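Local coordinates for prophenoloxidase b (Marsupenaeus japonicus, PDB 3WKY), which is a type 3 copper protein of crustacean hemolymph, the precursor of a phenoloxidase that probably hydroxylates monophenols and oxidises o-diphenols, at residues 10-15 with 128-133; 17-22 with 136-141; 455-460 with 473-478. One frame throughout, in Å; residues are numbered along the deposited sequence.

Interaction 1 of 3, residues 10-15 with 128-133; sequences ELRQLF and PGDTPP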
loop_
_atom_site.group_PDB
_atom_site.type_symbol
_atom_site.label_atom_id
_atom_site.label_comp_id
_atom_site.label_asym_id
_atom_site.label_seq_id
_atom_site.Cartn_x
_atom_site.Cartn_y
_atom_site.Cartn_z
ATOM N N GLU A 10 -16.066 -49.833 34.697
ATOM C CA GLU A 10 -14.877 -49.529 35.471
ATOM C C GLU A 10 -13.947 -48.726 34.561
ATOM O O GLU A 10 -13.297 -47.775 34.997
ATOM C CB GLU A 10 -14.171 -50.813 35.908
ATOM C CG GLU A 10 -14.952 -51.696 36.875
ATOM C CD GLU A 10 -14.040 -52.601 37.690
ATOM O OE1 GLU A 10 -12.848 -52.256 37.858
ATOM O OE2 GLU A 10 -14.508 -53.656 38.166
ATOM N N LEU A 11 -13.891 -49.133 33.292
ATOM C CA LEU A 11 -13.092 -48.461 32.264
ATOM C C LEU A 11 -13.575 -47.052 31.985
ATOM O O LEU A 11 -12.790 -46.133 31.806
ATOM C CB LEU A 11 -13.171 -49.243 30.959
ATOM C CG LEU A 11 -12.340 -50.510 30.885
ATOM C CD1 LEU A 11 -12.771 -51.343 29.682
ATOM C CD2 LEU A 11 -10.882 -50.130 30.797
ATOM N N ARG A 12 -14.887 -46.904 31.921
ATOM C CA ARG A 12 -15.522 -45.618 31.659
ATOM C C ARG A 12 -15.187 -44.606 32.746
ATOM O O ARG A 12 -15.152 -43.398 32.506
ATOM C CB ARG A 12 -17.032 -45.807 31.584
ATOM C CG ARG A 12 -17.794 -44.625 31.027
ATOM C CD ARG A 12 -19.182 -45.069 30.608
ATOM N NE ARG A 12 -19.187 -46.485 30.246
ATOM C CZ ARG A 12 -20.196 -47.105 29.641
ATOM N NH1 ARG A 12 -21.291 -46.434 29.313
ATOM N NH2 ARG A 12 -20.108 -48.399 29.358
ATOM N N GLN A 13 -14.938 -45.106 33.951
ATOM C CA GLN A 13 -14.602 -44.243 35.077
ATOM C C GLN A 13 -13.235 -43.586 34.913
ATOM O O GLN A 13 -12.948 -42.576 35.550
ATOM C CB GLN A 13 -14.649 -45.036 36.384
ATOM C CG GLN A 13 -16.052 -45.415 36.821
ATOM C CD GLN A 13 -16.056 -46.236 38.097
ATOM O OE1 GLN A 13 -15.042 -46.833 38.471
ATOM N NE2 GLN A 13 -17.197 -46.269 38.771
ATOM N N LEU A 14 -12.390 -44.163 34.063
ATOM C CA LEU A 14 -11.055 -43.618 33.835
ATOM C C LEU A 14 -11.111 -42.272 33.113
ATOM O O LEU A 14 -10.159 -41.499 33.169
ATOM C CB LEU A 14 -10.214 -44.598 33.026
ATOM C CG LEU A 14 -10.212 -46.040 33.531
ATOM C CD1 LEU A 14 -9.680 -46.977 32.459
ATOM C CD2 LEU A 14 -9.390 -46.159 34.792
ATOM N N PHE A 15 -12.224 -42.006 32.434
ATOM C CA PHE A 15 -12.414 -40.751 31.705
ATOM C C PHE A 15 -12.755 -39.613 32.658
ATOM O O PHE A 15 -12.643 -38.438 32.298
ATOM C CB PHE A 15 -13.574 -40.888 30.706
ATOM C CG PHE A 15 -13.287 -41.789 29.523
ATOM C CD1 PHE A 15 -13.476 -43.167 29.609
ATOM C CD2 PHE A 15 -12.885 -41.249 28.302
ATOM C CE1 PHE A 15 -13.234 -43.991 28.515
ATOM C CE2 PHE A 15 -12.644 -42.068 27.198
ATOM C CZ PHE A 15 -12.816 -43.442 27.303
ATOM N N PRO A 128 -16.958 -47.773 20.730
ATOM C CA PRO A 128 -16.878 -46.311 20.896
ATOM C C PRO A 128 -18.175 -45.744 21.461
ATOM O O PRO A 128 -18.167 -44.716 22.149
ATOM C CB PRO A 128 -16.665 -45.802 19.461
ATOM C CG PRO A 128 -16.129 -46.981 18.705
ATOM C CD PRO A 128 -16.750 -48.194 19.333
ATOM N N GLY A 129 -19.289 -46.423 21.184
ATOM C CA GLY A 129 -20.574 -46.024 21.726
ATOM C C GLY A 129 -20.624 -46.081 23.247
ATOM O O GLY A 129 -21.502 -45.478 23.867
ATOM N N ASP A 130 -19.678 -46.795 23.849
ATOM C CA ASP A 130 -19.619 -46.908 25.303
ATOM C C ASP A 130 -18.718 -45.851 25.953
ATOM O O ASP A 130 -18.565 -45.834 27.174
ATOM C CB ASP A 130 -19.140 -48.306 25.711
ATOM C CG ASP A 130 -20.121 -49.398 25.310
ATOM O OD1 ASP A 130 -21.335 -49.134 25.362
ATOM O OD2 ASP A 130 -19.678 -50.504 24.935
ATOM N N THR A 131 -18.107 -44.980 25.150
ATOM C CA THR A 131 -17.326 -43.888 25.731
ATOM C C THR A 131 -18.289 -42.827 26.250
ATOM O O THR A 131 -19.376 -42.659 25.705
ATOM C CB THR A 131 -16.339 -43.261 24.721
ATOM O OG1 THR A 131 -17.062 -42.763 23.592
ATOM C CG2 THR A 131 -15.332 -44.284 24.253
ATOM N N PRO A 132 -17.904 -42.108 27.316
ATOM C CA PRO A 132 -18.798 -41.051 27.803
ATOM C C PRO A 132 -18.853 -39.910 26.794
ATOM O O PRO A 132 -17.885 -39.738 26.052
ATOM C CB PRO A 132 -18.114 -40.574 29.090
ATOM C CG PRO A 132 -16.676 -40.976 28.936
ATOM C CD PRO A 132 -16.691 -42.248 28.145
ATOM N N PRO A 133 -19.966 -39.157 26.763
ATOM C CA PRO A 133 -20.052 -37.972 25.902
ATOM C C PRO A 133 -18.943 -37.011 26.291
ATOM O O PRO A 133 -18.720 -36.789 27.488
ATOM C CB PRO A 133 -21.408 -37.359 26.273
ATOM C CG PRO A 133 -22.202 -38.511 26.831
ATOM C CD PRO A 133 -21.197 -39.366 27.547
#
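Arg12 and Phe15 face Asp130 to Pro132 where the helical turns of 10-15 pass the extended chain after the 3-10 segment 128-130, the backbones being nearest at Arg12 CA and Thr131 CA, 6.4 Å apart. Phe15 and Pro132 form the apolar half. Pro132 CD sits over the centre of the Phe15 ring, 3.7 Å from the centroid and 12° off the ring normal, a CH-pi contact in which the two side chains cross at about a right angle. Pro132 CG shifts toward the root of the ring and lies 3.5 Å from Phe15 CG. At the far end of the ring, Phe15 CZ meets the methyl CG2 of Thr131 at 4.0 Å. Tyr117 packs edge-to-face with Phe15, and Tyr120 also meets its ring, tying the contact to helix 109-122.

Arg12 runs past Pro132 in the opposite direction, its CG 3.9 Å from Pro132 CD. CG is anti to the backbone N (chi1 -167°). Arg12 has two conformers; in the one described, the chain bends at chi3 and the guanidinium lies over Asp130 O, which stands 3.1 Å from the guanidinium plane above its centre. There the Asp130 carboxylate is near but unbonded, with OD1 4.2 Å from Arg12 NH2 and well out of the guanidinium plane. Shape-specific contact thus comes mostly from Phe15 and Pro132, while the Arg12 end probably adds weakly directional charge attraction.

Interaction 2 of 3, residues 17-22 with 136-141; sequences LPYEST and TVLPDR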
loop_
_atom_site.group_PDB
_atom_site.type_symbol
_atom_site.label_atom_id
_atom_site.label_comp_id
_atom_site.label_asym_id
_atom_site.label_seq_id
_atom_site.Cartn_x
_atom_site.Cartn_y
_atom_site.Cartn_z
ATOM N N LEU A 17 -13.153 -36.932 35.972
ATOM C CA LEU A 17 -12.324 -35.976 36.710
ATOM C C LEU A 17 -10.887 -35.888 36.183
ATOM O O LEU A 17 -9.940 -36.124 36.930
ATOM C CB LEU A 17 -12.318 -36.336 38.205
ATOM C CG LEU A 17 -13.689 -36.495 38.869
ATOM C CD1 LEU A 17 -13.532 -36.824 40.358
ATOM C CD2 LEU A 17 -14.562 -35.258 38.686
ATOM N N PRO A 18 -10.721 -35.557 34.886
ATOM C CA PRO A 18 -9.392 -35.650 34.269
ATOM C C PRO A 18 -8.369 -34.647 34.811
ATOM O O PRO A 18 -7.171 -34.852 34.605
ATOM C CB PRO A 18 -9.677 -35.392 32.776
ATOM C CG PRO A 18 -10.954 -34.620 32.756
ATOM C CD PRO A 18 -11.758 -35.139 33.919
ATOM N N TYR A 19 -8.820 -33.589 35.481
ATOM C CA TYR A 19 -7.879 -32.618 36.041
ATOM C C TYR A 19 -7.514 -32.936 37.490
ATOM O O TYR A 19 -6.724 -32.217 38.104
ATOM C CB TYR A 19 -8.447 -31.206 35.972
ATOM C CG TYR A 19 -8.709 -30.706 34.568
ATOM C CD1 TYR A 19 -7.673 -30.228 33.774
ATOM C CD2 TYR A 19 -9.996 -30.699 34.045
ATOM C CE1 TYR A 19 -7.914 -29.762 32.490
ATOM C CE2 TYR A 19 -10.248 -30.232 32.769
ATOM C CZ TYR A 19 -9.203 -29.763 31.997
ATOM O OH TYR A 19 -9.461 -29.297 30.727
ATOM N N GLU A 20 -8.098 -33.994 38.043
ATOM C CA GLU A 20 -7.802 -34.363 39.426
ATOM C C GLU A 20 -6.792 -35.497 39.464
ATOM O O GLU A 20 -6.572 -36.170 38.459
ATOM C CB GLU A 20 -9.079 -34.742 40.181
ATOM C CG GLU A 20 -10.162 -33.660 40.185
ATOM C CD GLU A 20 -9.750 -32.396 40.927
ATOM O OE1 GLU A 20 -8.822 -32.462 41.758
ATOM O OE2 GLU A 20 -10.362 -31.332 40.686
ATOM N N SER A 21 -6.155 -35.693 40.615
ATOM C CA SER A 21 -5.198 -36.781 40.766
ATOM C C SER A 21 -5.909 -38.124 40.692
ATOM O O SER A 21 -7.125 -38.207 40.876
ATOM C CB SER A 21 -4.479 -36.684 42.112
ATOM O OG SER A 21 -5.377 -36.966 43.170
ATOM N N THR A 22 -5.143 -39.173 40.414
ATOM C CA THR A 22 -5.677 -40.529 40.426
ATOM C C THR A 22 -6.200 -40.870 41.827
ATOM O O THR A 22 -7.217 -41.552 41.973
ATOM C CB THR A 22 -4.609 -41.548 40.002
ATOM O OG1 THR A 22 -4.015 -41.131 38.765
ATOM C CG2 THR A 22 -5.224 -42.935 39.827
ATOM N N THR A 136 -19.410 -34.203 28.996
ATOM C CA THR A 136 -19.514 -34.610 30.404
ATOM C C THR A 136 -18.141 -34.851 31.024
ATOM O O THR A 136 -18.009 -34.923 32.243
ATOM C CB THR A 136 -20.361 -35.893 30.570
ATOM O OG1 THR A 136 -19.638 -37.008 30.030
ATOM C CG2 THR A 136 -21.691 -35.740 29.860
ATOM N N VAL A 137 -17.127 -34.977 30.169
ATOM C CA VAL A 137 -15.751 -35.250 30.579
ATOM C C VAL A 137 -14.908 -33.969 30.584
ATOM O O VAL A 137 -14.132 -33.728 31.507
ATOM C CB VAL A 137 -15.097 -36.283 29.629
ATOM C CG1 VAL A 137 -13.615 -36.448 29.925
ATOM C CG2 VAL A 137 -15.809 -37.621 29.729
ATOM N N LEU A 138 -15.066 -33.148 29.545
ATOM C CA LEU A 138 -14.328 -31.883 29.446
ATOM C C LEU A 138 -15.293 -30.730 29.197
ATOM O O LEU A 138 -15.256 -30.112 28.133
ATOM C CB LEU A 138 -13.302 -31.940 28.302
ATOM C CG LEU A 138 -12.055 -32.809 28.451
ATOM C CD1 LEU A 138 -11.218 -32.803 27.172
ATOM C CD2 LEU A 138 -11.205 -32.351 29.632
ATOM N N PRO A 139 -16.176 -30.437 30.167
ATOM C CA PRO A 139 -17.141 -29.364 29.913
ATOM C C PRO A 139 -16.489 -28.007 29.627
ATOM O O PRO A 139 -17.124 -27.189 28.953
ATOM C CB PRO A 139 -17.973 -29.309 31.212
ATOM C CG PRO A 139 -17.192 -30.081 32.221
ATOM C CD PRO A 139 -16.402 -31.092 31.472
ATOM N N ASP A 140 -15.265 -27.787 30.103
ATOM C CA ASP A 140 -14.570 -26.512 29.885
ATOM C C ASP A 140 -14.347 -26.221 28.395
ATOM O O ASP A 140 -14.136 -25.063 28.019
ATOM C CB ASP A 140 -13.221 -26.482 30.614
ATOM C CG ASP A 140 -12.221 -27.479 30.036
ATOM O OD1 ASP A 140 -11.572 -27.171 29.011
ATOM O OD2 ASP A 140 -12.073 -28.582 30.602
ATOM N N ARG A 141 -14.386 -27.262 27.561
ATOM C CA ARG A 141 -14.180 -27.100 26.119
ATOM C C ARG A 141 -15.404 -26.582 25.387
ATOM O O ARG A 141 -15.294 -26.181 24.226
ATOM C CB ARG A 141 -13.725 -28.417 25.461
ATOM C CG ARG A 141 -12.398 -28.980 25.977
ATOM C CD ARG A 141 -11.187 -28.110 25.626
ATOM N NE ARG A 141 -9.966 -28.908 25.582
ATOM C CZ ARG A 141 -9.168 -29.135 26.628
ATOM N NH1 ARG A 141 -9.456 -28.635 27.826
ATOM N NH2 ARG A 141 -8.080 -29.877 26.479
#
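Tyr19 and Asp140 carry the polar part of the contact, meeting tip to tip. Tyr19 OH donates to Asp140 OD2 at 2.7 Å, approaching from above the carboxylate plane, with ring and carboxylate turned 62° apart. Asp140 CG lies between its backbone N and carbonyl carbon (chi1 67°), which starts the carboxylate toward the tyrosine. Arg141 NH1 adds a weak bond to Tyr19 OH, 3.0 Å long and bent to 127°. The same NH1 forms a salt bridge with Asp140 OD1 at 2.8 Å, in the guanidinium plane and on the syn lone pair, so hydroxyl, carboxylate and guanidinium close a small polar ring. Gly266 N also bonds to Tyr19 OH, and Glu385 pairs with Arg141 NE.

Apolar contacts flank this group. Leu138 CD2 touches Pro18 CG at 3.9 Å and, at the same distance, Tyr19 CE2, its side chain crossing the tyrosine at about a right angle. Pro18 CG also rests on the backbone, 3.5 Å from Val137 O.

The type I turn 17-20, between helices 9-12 and 22-29, thus docks on helix 134-137 and the 3-10 segment 139-141, while Leu113 of helix 109-122 packs against Pro18, Val137 and Leu138.

Interaction 3 of 3, residues 455-460 with 473-478; sequences FNSSSG and VHIKSN. With NAG (2-acetamido-2-deoxy-beta-D-glucopyranose), chain C; EDO (1,2-ethanediol), chain L.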
loop_
_atom_site.group_PDB
_atom_site.type_symbol
_atom_site.label_atom_id
_atom_site.label_comp_id
_atom_site.label_asym_id
_atom_site.label_seq_id
_atom_site.Cartn_x
_atom_site.Cartn_y
_atom_site.Cartn_z
ATOM N N PHE A 455 -26.999 -31.310 30.850
ATOM C CA PHE A 455 -26.160 -32.450 31.212
ATOM C C PHE A 455 -25.484 -32.266 32.570
ATOM O O PHE A 455 -25.374 -31.148 33.080
ATOM C CB PHE A 455 -25.119 -32.759 30.127
ATOM C CG PHE A 455 -24.055 -31.709 29.977
ATOM C CD1 PHE A 455 -24.270 -30.600 29.173
ATOM C CD2 PHE A 455 -22.832 -31.840 30.626
ATOM C CE1 PHE A 455 -23.291 -29.628 29.028
ATOM C CE2 PHE A 455 -21.847 -30.869 30.487
ATOM C CZ PHE A 455 -22.083 -29.762 29.682
ATOM N N ASN A 456 -25.039 -33.385 33.136
ATOM C CA ASN A 456 -24.367 -33.420 34.434
ATOM C C ASN A 456 -22.858 -33.206 34.247
ATOM O O ASN A 456 -22.158 -34.074 33.718
ATOM C CB ASN A 456 -24.658 -34.776 35.103
ATOM C CG ASN A 456 -24.126 -34.880 36.531
ATOM O OD1 ASN A 456 -23.283 -34.087 36.963
ATOM N ND2 ASN A 456 -24.626 -35.881 37.272
ATOM N N SER A 457 -22.352 -32.058 34.682
ATOM C CA SER A 457 -20.943 -31.735 34.462
ATOM C C SER A 457 -20.023 -32.277 35.549
ATOM O O SER A 457 -18.801 -32.202 35.424
ATOM C CB SER A 457 -20.744 -30.221 34.328
ATOM O OG SER A 457 -21.021 -29.541 35.542
ATOM N N SER A 458 -20.607 -32.848 36.598
ATOM C CA SER A 458 -19.825 -33.284 37.755
ATOM C C SER A 458 -18.974 -34.525 37.500
ATOM O O SER A 458 -18.124 -34.881 38.307
ATOM C CB SER A 458 -20.732 -33.462 38.971
ATOM O OG SER A 458 -21.163 -32.194 39.434
ATOM N N SER A 459 -19.188 -35.175 36.363
ATOM C CA SER A 459 -18.302 -36.248 35.949
ATOM C C SER A 459 -16.989 -35.663 35.447
ATOM O O SER A 459 -15.972 -36.354 35.399
ATOM C CB SER A 459 -18.954 -37.071 34.840
ATOM O OG SER A 459 -19.635 -36.215 33.935
ATOM N N GLY A 460 -17.015 -34.386 35.066
ATOM C CA GLY A 460 -15.842 -33.763 34.477
ATOM C C GLY A 460 -15.096 -32.817 35.403
ATOM O O GLY A 460 -13.863 -32.747 35.373
ATOM N N VAL A 473 -23.485 -30.254 39.498
ATOM C CA VAL A 473 -23.739 -29.055 38.717
ATOM C C VAL A 473 -24.265 -29.458 37.354
ATOM O O VAL A 473 -23.571 -30.122 36.577
ATOM C CB VAL A 473 -22.474 -28.194 38.559
ATOM C CG1 VAL A 473 -22.747 -27.017 37.635
ATOM C CG2 VAL A 473 -22.003 -27.699 39.921
ATOM N N HIS A 474 -25.507 -29.078 37.085
ATOM C CA HIS A 474 -26.111 -29.320 35.785
ATOM C C HIS A 474 -25.880 -28.091 34.919
ATOM O O HIS A 474 -25.914 -26.958 35.418
ATOM C CB HIS A 474 -27.609 -29.591 35.930
ATOM C CG HIS A 474 -27.924 -30.830 36.710
ATOM N ND1 HIS A 474 -27.753 -32.096 36.192
ATOM C CD2 HIS A 474 -28.403 -30.998 37.966
ATOM C CE1 HIS A 474 -28.108 -32.993 37.098
ATOM N NE2 HIS A 474 -28.507 -32.352 38.182
ATOM N N ILE A 475 -25.632 -28.312 33.629
ATOM C CA ILE A 475 -25.432 -27.202 32.702
ATOM C C ILE A 475 -26.458 -27.281 31.585
ATOM O O ILE A 475 -26.560 -28.297 30.892
ATOM C CB ILE A 475 -24.012 -27.190 32.114
ATOM C CG1 ILE A 475 -22.985 -27.011 33.235
ATOM C CG2 ILE A 475 -23.878 -26.070 31.070
ATOM C CD1 ILE A 475 -21.538 -27.136 32.786
ATOM N N LYS A 476 -27.206 -26.196 31.416
ATOM C CA LYS A 476 -28.319 -26.165 30.481
ATOM C C LYS A 476 -28.062 -25.128 29.399
ATOM O O LYS A 476 -27.550 -24.045 29.676
ATOM C CB LYS A 476 -29.605 -25.838 31.236
ATOM C CG LYS A 476 -30.810 -25.549 30.351
ATOM C CD LYS A 476 -32.055 -25.308 31.198
ATOM C CE LYS A 476 -33.110 -24.563 30.405
ATOM N NZ LYS A 476 -34.425 -24.574 31.099
ATOM N N SER A 477 -28.396 -25.462 28.159
ATOM C CA SER A 477 -28.225 -24.522 27.061
ATOM C C SER A 477 -29.130 -24.912 25.906
ATOM O O SER A 477 -29.725 -25.994 25.907
ATOM C CB SER A 477 -26.765 -24.470 26.606
ATOM O OG SER A 477 -26.313 -25.751 26.197
ATOM N N ASN A 478 -29.231 -24.026 24.923
ATOM C CA ASN A 478 -30.136 -24.233 23.797
ATOM C C ASN A 478 -29.433 -24.844 22.595
ATOM O O ASN A 478 -28.269 -24.545 22.330
ATOM C CB ASN A 478 -30.788 -22.909 23.407
ATOM C CG ASN A 478 -31.711 -22.384 24.485
ATOM O OD1 ASN A 478 -32.593 -23.100 24.959
ATOM N ND2 ASN A 478 -31.501 -21.136 24.892
HETATM C C1 NAG C . -23.725 -36.291 38.337
HETATM C C2 NAG C . -24.558 -37.245 39.199
HETATM C C3 NAG C . -23.714 -37.817 40.323
HETATM C C4 NAG C . -22.459 -38.495 39.786
HETATM C C5 NAG C . -21.747 -37.724 38.668
HETATM C C6 NAG C . -21.078 -38.747 37.751
HETATM C C7 NAG C . -26.963 -36.809 39.472
HETATM C C8 NAG C . -27.978 -35.876 40.062
HETATM N N2 NAG C . -25.693 -36.559 39.786
HETATM O O3 NAG C . -24.494 -38.746 41.048
HETATM O O4 NAG C . -21.554 -38.667 40.856
HETATM O O5 NAG C . -22.587 -36.952 37.824
HETATM O O6 NAG C . -19.689 -38.801 37.962
HETATM O O7 NAG C . -27.313 -37.735 38.742
HETATM C C1 EDO L . -17.879 -33.562 40.996
HETATM O O1 EDO L . -18.839 -32.551 41.373
HETATM C C2 EDO L . -18.206 -34.945 41.555
HETATM O O2 EDO L . -17.926 -34.969 42.960
#
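Phe455 and Ile475 form an antiparallel hydrogen-bonded pair, the tight part of the contact. Phe455 N donates to Ile475 O at 3.0 Å, and Ile475 N returns a bond of 2.9 Å to Phe455 O. Their side chains lie side by side, pointing the same way, with Ile475 CB over one face of the phenyl ring, 4.0 Å from Phe455 CE1. Further on, Ile475 CD1 presses on Ser457 CB at 3.5 Å.

Past Asn456 the pairing is carried on by serines. Val473 O is gripped twice by Ser457: its N comes in almost in line with the carbonyl, and its OG, 2.8 Å from Val473 O, from above the carbonyl plane. Ser457 OG sits between its own N and carbonyl carbon (chi1 67°), which turns it to that oxygen. Ser458 OG then accepts from Val473 N at 3.0 Å and donates to the O1 of a 1,2-ethanediol, probably from the crystallisation liquor.

The other sheet face, with Asn456 and His474, is looser and partly exposed. They form a non-hydrogen-bonded pair, Asn456 CB lying 4.2 Å from His474 ND1, and His474 NE2 is hydrogen-bonded to Glu165 of the neighbouring strand 165-169. Asn456 ND2 carries an N-linked N-acetylglucosamine, which also bonds Thr472, while Asn456 OD1 accepts from Ser458 N in an Asx turn.

Strands 445-456 and 472-481 are successive and antiparallel, a beta hairpin with a long connection in the Ig-like domain of the hemocyanin family; the glycosylated Asx turn lies at the start of that connection.

Overall arrangement
All three contacts are largely buried and lie on the same side of the chain's centre. Interactions 1 and 2 join the same two regions, the N-terminal chain and the chain through 128-141, around helix 134-137; their segments alternate along the chain, and Val137 touches both Phe15 and Pro132. Interaction 3 belongs to the Ig-like sheet and carries a partly exposed glycan face. It meets interaction 2 through Ser459, whose OG is bonded to Thr136 O and whose O is bonded to Leu17 N. Chemistry follows place: proline-aromatic packing against helix 109-122 with a loose charge contact in interaction 1, buried charge and hydroxyl pairing in interaction 2, and backbone bonds continued by serines in interaction 3.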